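Local atomic coordinates of Lpg2148(MvcA) (Legionella pneumophila subsp. pneumophila str. Philadelphia 1, PDB entry 6K11), a protein that probably acts as a deamidase-related deubiquitinating effector that regulates the ubiquitin-conjugating enzyme UBE2N of the infected host. Residues D130-L135 and V149-Y154; F170-G175 and K222-F227. All blocks are in the same frame, centred on the assembly; numbering follows the deposited sequence.

Contact 1: residues D130-L135 and V149-Y154; sequences DPPIVL and VKNKIY
Asn151 reaches the backbone of Asp130 through its side-chain amide. ND2 of Asn151 donates to O of Asp130 at 2.9 Å, coming from above the carbonyl plane. CG of Asn151 lies anti to its backbone N (chi1 -155°), which carries the amide toward Asp130. One water donates both to O of Asp130 and to OD1 of Asn151. A second water accepts from N of Ile133 and donates to O of Asn151. Further along, N of Ile153 donates to O of Val134 at 3.2 Å, nearly straight. CA of Leu135 then makes a C-H...O contact with O of Ile153 (3.4 Å). These two belong to the parallel pairing of strands 134-137 and 152-155. On its other side strand 152-155 pairs with strand 160-163, where Asn151 and Lys152 both face Ile163 in a G1 beta bulge.

Packing follows. CB of Pro132 sits 3.4 Å from O of Asn151. CG2 of Val134 lies 3.7 Å from CG of Lys152, whose extended chain runs beside it and ends in a salt bridge to Glu191. CD1 of Leu135 meets CG2 of Ile153 at 3.7 Å, beside helix 206-220. Ahead of the strand pairing, the Asn151 side chain and two waters bridge the segments, and two donors hold the Asp130 carbonyl.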
ATOM      1  N   ASP A 130      -7.362 -10.501  -6.615  1.00 37.84           N
ATOM      2  CA  ASP A 130      -7.705  -9.759  -7.827  1.00 38.08           C
ATOM      3  C   ASP A 130      -7.312 -10.567  -9.063  1.00 38.35           C
ATOM      4  O   ASP A 130      -6.416 -10.174  -9.819  1.00 38.82           O
ATOM      5  CB  ASP A 130      -7.005  -8.398  -7.809  1.00 39.29           C
ATOM      6  CG  ASP A 130      -7.444  -7.491  -8.935  1.00 44.35           C
ATOM      7  OD1 ASP A 130      -8.638  -7.531  -9.300  1.00 46.06           O
ATOM      8  OD2 ASP A 130      -6.595  -6.729  -9.441  1.00 44.65           O
ATOM      9  N   PRO A 131      -7.975 -11.699  -9.312  1.00 38.05           N
ATOM     10  CA  PRO A 131      -7.639 -12.516 -10.514  1.00 40.08           C
ATOM     11  C   PRO A 131      -8.085 -11.816 -11.787  1.00 39.61           C
ATOM     12  O   PRO A 131      -8.923 -10.899 -11.733  1.00 38.73           O
ATOM     13  CB  PRO A 131      -8.421 -13.820 -10.287  1.00 38.64           C
ATOM     14  CG  PRO A 131      -9.598 -13.401  -9.427  1.00 43.20           C
ATOM     15  CD  PRO A 131      -9.084 -12.290  -8.535  1.00 37.26           C
ATOM     16  N   PRO A 132      -7.551 -12.207 -12.952  1.00 35.65           N
ATOM     17  CA  PRO A 132      -8.024 -11.612 -14.208  1.00 36.03           C
ATOM     18  C   PRO A 132      -9.482 -11.961 -14.445  1.00 36.92           C
ATOM     19  O   PRO A 132      -9.975 -12.997 -14.003  1.00 36.41           O
ATOM     20  CB  PRO A 132      -7.121 -12.247 -15.274  1.00 36.25           C
ATOM     21  CG  PRO A 132      -6.723 -13.570 -14.672  1.00 36.50           C
ATOM     22  CD  PRO A 132      -6.567 -13.284 -13.190  1.00 36.03           C
ATOM     23  N   ILE A 133     -10.187 -11.068 -15.137  1.00 36.23           N
ATOM     24  CA  ILE A 133     -11.607 -11.265 -15.398  1.00 40.97           C
ATOM     25  C   ILE A 133     -11.952 -11.165 -16.872  1.00 41.92           C
ATOM     26  O   ILE A 133     -13.114 -11.367 -17.236  1.00 38.25           O
ATOM     27  CB  ILE A 133     -12.488 -10.284 -14.594  1.00 42.31           C
ATOM     28  CG1 ILE A 133     -12.123  -8.836 -14.918  1.00 42.15           C
ATOM     29  CG2 ILE A 133     -12.403 -10.561 -13.089  1.00 44.15           C
ATOM     30  CD1 ILE A 133     -13.279  -7.831 -14.670  1.00 48.80           C
ATOM     31  N   VAL A 134     -10.998 -10.822 -17.740  1.00 39.97           N
ATOM     32  CA  VAL A 134     -11.297 -10.780 -19.166  1.00 40.38           C
ATOM     33  C   VAL A 134     -10.234 -11.525 -19.963  1.00 41.01           C
ATOM     34  O   VAL A 134      -9.072 -11.656 -19.556  1.00 34.88           O
ATOM     35  CB  VAL A 134     -11.466  -9.345 -19.727  1.00 41.74           C
ATOM     36  CG1 VAL A 134     -12.600  -8.574 -19.004  1.00 42.15           C
ATOM     37  CG2 VAL A 134     -10.168  -8.581 -19.701  1.00 43.54           C
ATOM     38  N   LEU A 135     -10.665 -12.011 -21.122  1.00 38.92           N
ATOM     39  CA  LEU A 135      -9.817 -12.569 -22.160  1.00 39.44           C
ATOM     40  C   LEU A 135      -9.771 -11.568 -23.306  1.00 41.46           C
ATOM     41  O   LEU A 135     -10.801 -10.980 -23.660  1.00 41.89           O
ATOM     42  CB  LEU A 135     -10.378 -13.917 -22.642  1.00 38.30           C
ATOM     43  CG  LEU A 135      -9.954 -14.404 -24.021  1.00 40.29           C
ATOM     44  CD1 LEU A 135      -8.477 -14.786 -24.005  1.00 40.99           C
ATOM     45  CD2 LEU A 135     -10.818 -15.578 -24.466  1.00 43.74           C
ATOM     46  N   VAL A 149      -2.215  -4.105 -21.436  1.00 45.96           N
ATOM     47  CA  VAL A 149      -2.810  -3.931 -20.116  1.00 49.87           C
ATOM     48  C   VAL A 149      -2.577  -5.179 -19.279  1.00 47.75           C
ATOM     49  O   VAL A 149      -2.704  -6.314 -19.758  1.00 47.18           O
ATOM     50  CB  VAL A 149      -4.310  -3.607 -20.224  1.00 51.86           C
ATOM     51  CG1 VAL A 149      -4.936  -3.462 -18.827  1.00 51.06           C
ATOM     52  CG2 VAL A 149      -4.518  -2.338 -21.032  1.00 52.08           C
ATOM     53  N   LYS A 150      -2.235  -4.971 -18.016  1.00 44.33           N
ATOM     54  CA  LYS A 150      -1.868  -6.057 -17.127  1.00 43.70           C
ATOM     55  C   LYS A 150      -3.108  -6.715 -16.509  1.00 41.74           C
ATOM     56  O   LYS A 150      -4.204  -6.145 -16.472  1.00 38.00           O
ATOM     57  CB  LYS A 150      -0.926  -5.529 -16.037  1.00 43.15           C
ATOM     58  CG  LYS A 150       0.369  -4.925 -16.596  1.00 45.02           C
ATOM     59  CD  LYS A 150       1.272  -4.386 -15.478  1.00 50.67           C
ATOM     60  CE  LYS A 150       1.787  -2.990 -15.815  1.00 53.78           C
ATOM     61  NZ  LYS A 150       3.238  -2.867 -15.529  1.00 61.72           N
ATOM     62  N   ASN A 151      -2.912  -7.946 -16.019  1.00 38.09           N
ATOM     63  CA  ASN A 151      -3.950  -8.752 -15.356  1.00 36.18           C
ATOM     64  C   ASN A 151      -5.080  -9.117 -16.319  1.00 37.90           C
ATOM     65  O   ASN A 151      -6.268  -9.011 -15.993  1.00 35.28           O
ATOM     66  CB  ASN A 151      -4.498  -8.079 -14.095  1.00 36.84           C
ATOM     67  CG  ASN A 151      -5.083  -9.094 -13.109  1.00 42.35           C
ATOM     68  OD1 ASN A 151      -4.705 -10.274 -13.115  1.00 38.40           O
ATOM     69  ND2 ASN A 151      -6.002  -8.641 -12.256  1.00 41.54           N
ATOM     70  N   LYS A 152      -4.693  -9.577 -17.508  1.00 36.62           N
ATOM     71  CA  LYS A 152      -5.623 -10.093 -18.500  1.00 38.04           C
ATOM     72  C   LYS A 152      -5.018 -11.341 -19.132  1.00 38.92           C
ATOM     73  O   LYS A 152      -3.794 -11.523 -19.135  1.00 35.48           O
ATOM     74  CB  LYS A 152      -5.927  -9.056 -19.596  1.00 37.85           C
ATOM     75  CG  LYS A 152      -6.648  -7.796 -19.105  1.00 42.94           C
ATOM     76  CD  LYS A 152      -6.893  -6.827 -20.259  1.00 43.39           C
ATOM     77  CE  LYS A 152      -7.757  -5.638 -19.824  1.00 51.67           C
ATOM     78  NZ  LYS A 152      -8.029  -4.689 -20.952  1.00 47.37           N
ATOM     79  N   ILE A 153      -5.882 -12.208 -19.651  1.00 36.13           N
ATOM     80  CA  ILE A 153      -5.441 -13.320 -20.491  1.00 34.65           C
ATOM     81  C   ILE A 153      -5.493 -12.871 -21.941  1.00 37.51           C
ATOM     82  O   ILE A 153      -6.460 -12.227 -22.359  1.00 36.45           O
ATOM     83  CB  ILE A 153      -6.312 -14.564 -20.255  1.00 33.28           C
ATOM     84  CG1 ILE A 153      -6.073 -15.112 -18.851  1.00 34.16           C
ATOM     85  CG2 ILE A 153      -6.021 -15.624 -21.328  1.00 33.88           C
ATOM     86  CD1 ILE A 153      -7.034 -16.203 -18.447  1.00 37.97           C
ATOM     87  N   TYR A 154      -4.449 -13.195 -22.707  1.00 35.43           N
ATOM     88  CA  TYR A 154      -4.320 -12.783 -24.101  1.00 35.49           C
ATOM     89  C   TYR A 154      -4.251 -14.008 -25.002  1.00 38.74           C
ATOM     90  O   TYR A 154      -3.405 -14.884 -24.802  1.00 34.01           O
ATOM     91  CB  TYR A 154      -3.076 -11.909 -24.303  1.00 34.77           C
ATOM     92  CG  TYR A 154      -3.240 -10.530 -23.693  1.00 39.86           C
ATOM     93  CD1 TYR A 154      -3.790  -9.488 -24.431  1.00 40.49           C
ATOM     94  CD2 TYR A 154      -2.889 -10.284 -22.371  1.00 41.36           C
ATOM     95  CE1 TYR A 154      -3.975  -8.222 -23.871  1.00 40.40           C
ATOM     96  CE2 TYR A 154      -3.064  -9.027 -21.805  1.00 41.67           C
ATOM     97  CZ  TYR A 154      -3.605  -8.001 -22.563  1.00 44.35           C
ATOM     98  OH  TYR A 154      -3.784  -6.753 -21.997  1.00 46.78           O
TER
HETATM   99  O   HOH W   1      -3.919 -11.175 -10.742  1.00 45.20           O
HETATM  100  O   HOH W   2      -8.922  -9.010 -16.273  1.00 39.52           O

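Contact 2: residues F170-G175 and K222-F227; sequences FNLGPG and KERFDF
An edge-to-face aromatic pair joins the end of strand 169-171 to the loop between helix 206-220 and strand 228-238, within the MvcA insertion domain. Phe225 turns its edge to one face of Phe170. The ring centroids of Phe170 and Phe225 are 4.9 Å apart and the planes stand at 80°. CD1 of Phe225 lies over the centre of the Phe170 ring, while CE1 of Phe225 comes within 3.5 Å of CG of Phe170, nearer the CB side. CZ of Phe225 also touches CD2 of Leu172 at 3.6 Å.

Arg224 approaches the same strand end. NH1 of Arg224 donates to O of Asn171 at 2.9 Å in an almost straight bond (174° at the hydrogen). The acceptor lies in the guanidinium plane, although NH1 is tilted from the plane of the carbonyl. The Arg224 chain is bent at chi3 (71°), which turns NE out of the extended line. NH2 of Arg224 lies at the edge of the Phe170 ring, 3.7 Å from CD2 of Phe170, with the two planes almost perpendicular.

NH1 of Arg224 also bonds to Gln221, which holds O of Leu172 as well. Asn171 OD1 accepts from N of Gly173 at 2.9 Å, forming an Asx turn as the strand ends. Phe218 and Phe162 extend the aromatic cluster round Phe225. The contact thus pairs a hydrophobic ring cluster with an arginine at its surface, whose charge probably polarises the Asn171 carbonyl.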
ATOM      1  N   PHE A 170       3.189 -15.107 -18.650  1.00 36.99           N
ATOM      2  CA  PHE A 170       3.103 -16.546 -18.439  1.00 32.31           C
ATOM      3  C   PHE A 170       2.513 -17.187 -19.683  1.00 37.69           C
ATOM      4  O   PHE A 170       1.372 -16.883 -20.056  1.00 35.54           O
ATOM      5  CB  PHE A 170       2.245 -16.891 -17.222  1.00 32.68           C
ATOM      6  CG  PHE A 170       2.827 -16.440 -15.907  1.00 36.36           C
ATOM      7  CD1 PHE A 170       2.557 -15.170 -15.421  1.00 37.51           C
ATOM      8  CD2 PHE A 170       3.617 -17.297 -15.147  1.00 35.83           C
ATOM      9  CE1 PHE A 170       3.083 -14.750 -14.208  1.00 38.03           C
ATOM     10  CE2 PHE A 170       4.158 -16.883 -13.927  1.00 35.68           C
ATOM     11  CZ  PHE A 170       3.872 -15.602 -13.457  1.00 40.19           C
ATOM     12  N   ASN A 171       3.282 -18.074 -20.315  1.00 35.45           N
ATOM     13  CA  ASN A 171       2.749 -18.918 -21.378  1.00 33.18           C
ATOM     14  C   ASN A 171       1.896 -20.002 -20.729  1.00 30.35           C
ATOM     15  O   ASN A 171       2.371 -20.737 -19.853  1.00 34.13           O
ATOM     16  CB  ASN A 171       3.884 -19.525 -22.217  1.00 35.27           C
ATOM     17  CG  ASN A 171       3.376 -20.226 -23.476  1.00 33.58           C
ATOM     18  OD1 ASN A 171       2.369 -20.949 -23.438  1.00 31.97           O
ATOM     19  ND2 ASN A 171       4.077 -20.029 -24.589  1.00 38.31           N
ATOM     20  N   LEU A 172       0.631 -20.083 -21.131  1.00 31.19           N
ATOM     21  CA  LEU A 172      -0.309 -20.984 -20.476  1.00 33.52           C
ATOM     22  C   LEU A 172      -0.253 -22.416 -21.024  1.00 31.46           C
ATOM     23  O   LEU A 172      -0.947 -23.286 -20.486  1.00 34.41           O
ATOM     24  CB  LEU A 172      -1.736 -20.433 -20.587  1.00 32.50           C
ATOM     25  CG  LEU A 172      -2.021 -19.166 -19.773  1.00 32.53           C
ATOM     26  CD1 LEU A 172      -3.535 -18.884 -19.719  1.00 32.10           C
ATOM     27  CD2 LEU A 172      -1.448 -19.308 -18.354  1.00 28.59           C
ATOM     28  N   GLY A 173       0.565 -22.698 -22.037  1.00 35.93           N
ATOM     29  CA  GLY A 173       0.828 -24.082 -22.393  1.00 34.69           C
ATOM     30  C   GLY A 173       0.548 -24.534 -23.817  1.00 37.71           C
ATOM     31  O   GLY A 173       1.371 -25.225 -24.426  1.00 36.61           O
ATOM     32  N   PRO A 174      -0.627 -24.207 -24.367  1.00 41.24           N
ATOM     33  CA  PRO A 174      -0.994 -24.739 -25.694  1.00 39.19           C
ATOM     34  C   PRO A 174      -0.019 -24.338 -26.796  1.00 41.18           C
ATOM     35  O   PRO A 174       0.498 -23.221 -26.816  1.00 39.58           O
ATOM     36  CB  PRO A 174      -2.382 -24.135 -25.939  1.00 39.17           C
ATOM     37  CG  PRO A 174      -2.947 -23.932 -24.579  1.00 37.24           C
ATOM     38  CD  PRO A 174      -1.761 -23.505 -23.736  1.00 40.52           C
ATOM     39  N   GLY A 175       0.207 -25.260 -27.743  1.00 41.02           N
ATOM     40  CA  GLY A 175       1.092 -24.990 -28.859  1.00 40.95           C
ATOM     41  C   GLY A 175       0.408 -24.178 -29.952  1.00 41.50           C
ATOM     42  O   GLY A 175      -0.789 -23.898 -29.899  1.00 43.56           O
ATOM     43  N   LYS A 222      -3.343 -22.682 -11.733  1.00 38.99           N
ATOM     44  CA  LYS A 222      -3.478 -21.449 -10.952  1.00 41.28           C
ATOM     45  C   LYS A 222      -2.396 -21.298  -9.888  1.00 42.17           C
ATOM     46  O   LYS A 222      -2.098 -20.169  -9.475  1.00 38.76           O
ATOM     47  CB  LYS A 222      -4.857 -21.410 -10.268  1.00 40.59           C
ATOM     48  CG  LYS A 222      -5.943 -20.705 -11.075  1.00 49.06           C
ATOM     49  CD  LYS A 222      -7.181 -20.399 -10.205  1.00 45.45           C
ATOM     50  CE  LYS A 222      -8.339 -19.845 -11.035  1.00 52.37           C
ATOM     51  NZ  LYS A 222      -8.769 -18.448 -10.698  1.00 59.62           N
ATOM     52  N   GLU A 223      -1.811 -22.403  -9.429  1.00 39.61           N
ATOM     53  CA  GLU A 223      -0.768 -22.308  -8.420  1.00 43.45           C
ATOM     54  C   GLU A 223       0.531 -21.739  -8.973  1.00 40.82           C
ATOM     55  O   GLU A 223       1.456 -21.498  -8.192  1.00 39.12           O
ATOM     56  CB  GLU A 223      -0.534 -23.680  -7.775  1.00 43.06           C
ATOM     57  CG  GLU A 223       0.192 -24.696  -8.649  1.00 51.13           C
ATOM     58  CD  GLU A 223      -0.544 -25.077  -9.952  1.00 54.69           C
ATOM     59  OE1 GLU A 223       0.127 -25.653 -10.845  1.00 59.67           O
ATOM     60  OE2 GLU A 223      -1.782 -24.842 -10.074  1.00 56.32           O
ATOM     61  N   ARG A 224       0.627 -21.495 -10.284  1.00 38.49           N
ATOM     62  CA  ARG A 224       1.776 -20.768 -10.821  1.00 36.59           C
ATOM     63  C   ARG A 224       1.722 -19.276 -10.507  1.00 37.52           C
ATOM     64  O   ARG A 224       2.749 -18.594 -10.596  1.00 36.99           O
ATOM     65  CB  ARG A 224       1.857 -20.900 -12.341  1.00 37.05           C
ATOM     66  CG  ARG A 224       2.115 -22.289 -12.882  1.00 36.43           C
ATOM     67  CD  ARG A 224       2.072 -22.248 -14.417  1.00 34.08           C
ATOM     68  NE  ARG A 224       3.218 -21.567 -15.026  1.00 33.89           N
ATOM     69  CZ  ARG A 224       3.249 -21.184 -16.300  1.00 34.63           C
ATOM     70  NH1 ARG A 224       2.205 -21.424 -17.078  1.00 33.62           N
ATOM     71  NH2 ARG A 224       4.313 -20.577 -16.807  1.00 32.04           N
ATOM     72  N   PHE A 225       0.551 -18.748 -10.189  1.00 33.46           N
ATOM     73  CA  PHE A 225       0.347 -17.309 -10.153  1.00 36.78           C
ATOM     74  C   PHE A 225       0.014 -16.843  -8.746  1.00 37.93           C
ATOM     75  O   PHE A 225      -0.396 -17.627  -7.887  1.00 39.19           O
ATOM     76  CB  PHE A 225      -0.788 -16.891 -11.083  1.00 36.92           C
ATOM     77  CG  PHE A 225      -0.817 -17.649 -12.372  1.00 36.79           C
ATOM     78  CD1 PHE A 225       0.265 -17.605 -13.234  1.00 36.62           C
ATOM     79  CD2 PHE A 225      -1.935 -18.382 -12.731  1.00 37.98           C
ATOM     80  CE1 PHE A 225       0.234 -18.286 -14.434  1.00 35.53           C
ATOM     81  CE2 PHE A 225      -1.965 -19.076 -13.921  1.00 38.17           C
ATOM     82  CZ  PHE A 225      -0.879 -19.027 -14.773  1.00 36.51           C
ATOM     83  N   ASP A 226       0.174 -15.538  -8.542  1.00 36.10           N
ATOM     84  CA  ASP A 226      -0.197 -14.866  -7.296  1.00 41.78           C
ATOM     85  C   ASP A 226      -1.216 -13.802  -7.680  1.00 36.80           C
ATOM     86  O   ASP A 226      -0.869 -12.816  -8.337  1.00 42.44           O
ATOM     87  CB  ASP A 226       1.042 -14.270  -6.607  1.00 42.55           C
ATOM     88  CG  ASP A 226       0.725 -13.605  -5.251  1.00 43.50           C
ATOM     89  OD1 ASP A 226      -0.428 -13.657  -4.771  1.00 39.71           O
ATOM     90  OD2 ASP A 226       1.664 -13.026  -4.665  1.00 50.43           O
ATOM     91  N   PHE A 227      -2.487 -14.044  -7.358  1.00 39.16           N
ATOM     92  CA  PHE A 227      -3.543 -13.082  -7.666  1.00 38.47           C
ATOM     93  C   PHE A 227      -3.710 -12.015  -6.584  1.00 41.73           C
ATOM     94  O   PHE A 227      -4.524 -11.098  -6.756  1.00 39.32           O
ATOM     95  CB  PHE A 227      -4.878 -13.796  -7.842  1.00 38.34           C
ATOM     96  CG  PHE A 227      -4.875 -14.825  -8.933  1.00 40.32           C
ATOM     97  CD1 PHE A 227      -4.230 -14.576 -10.135  1.00 36.69           C
ATOM     98  CD2 PHE A 227      -5.536 -16.035  -8.758  1.00 43.88           C
ATOM     99  CE1 PHE A 227      -4.239 -15.526 -11.145  1.00 41.81           C
ATOM    100  CE2 PHE A 227      -5.550 -16.992  -9.770  1.00 44.15           C
ATOM    101  CZ  PHE A 227      -4.900 -16.737 -10.958  1.00 38.81           C
TER

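Both contacts involve the mixed sheet of the insertion domain. Contact 1 is partly buried and lies on the inner strands 134-137 and 152-155; contact 2 is a surface contact at the outermost strand 169-171. Their centres are about 12 Å apart. The chemistry follows the place: polar and backbone bonding prevails between the inner strands, whereas the edge strand meets a loop mainly through aromatic packing. The two meet directly: Asp130 N lies 2.9 Å from Phe227 O, a probable hydrogen bond, and the Phe227 ring packs on Pro131 and Pro132. Phe162 and Phe218 touch side chains of both contacts.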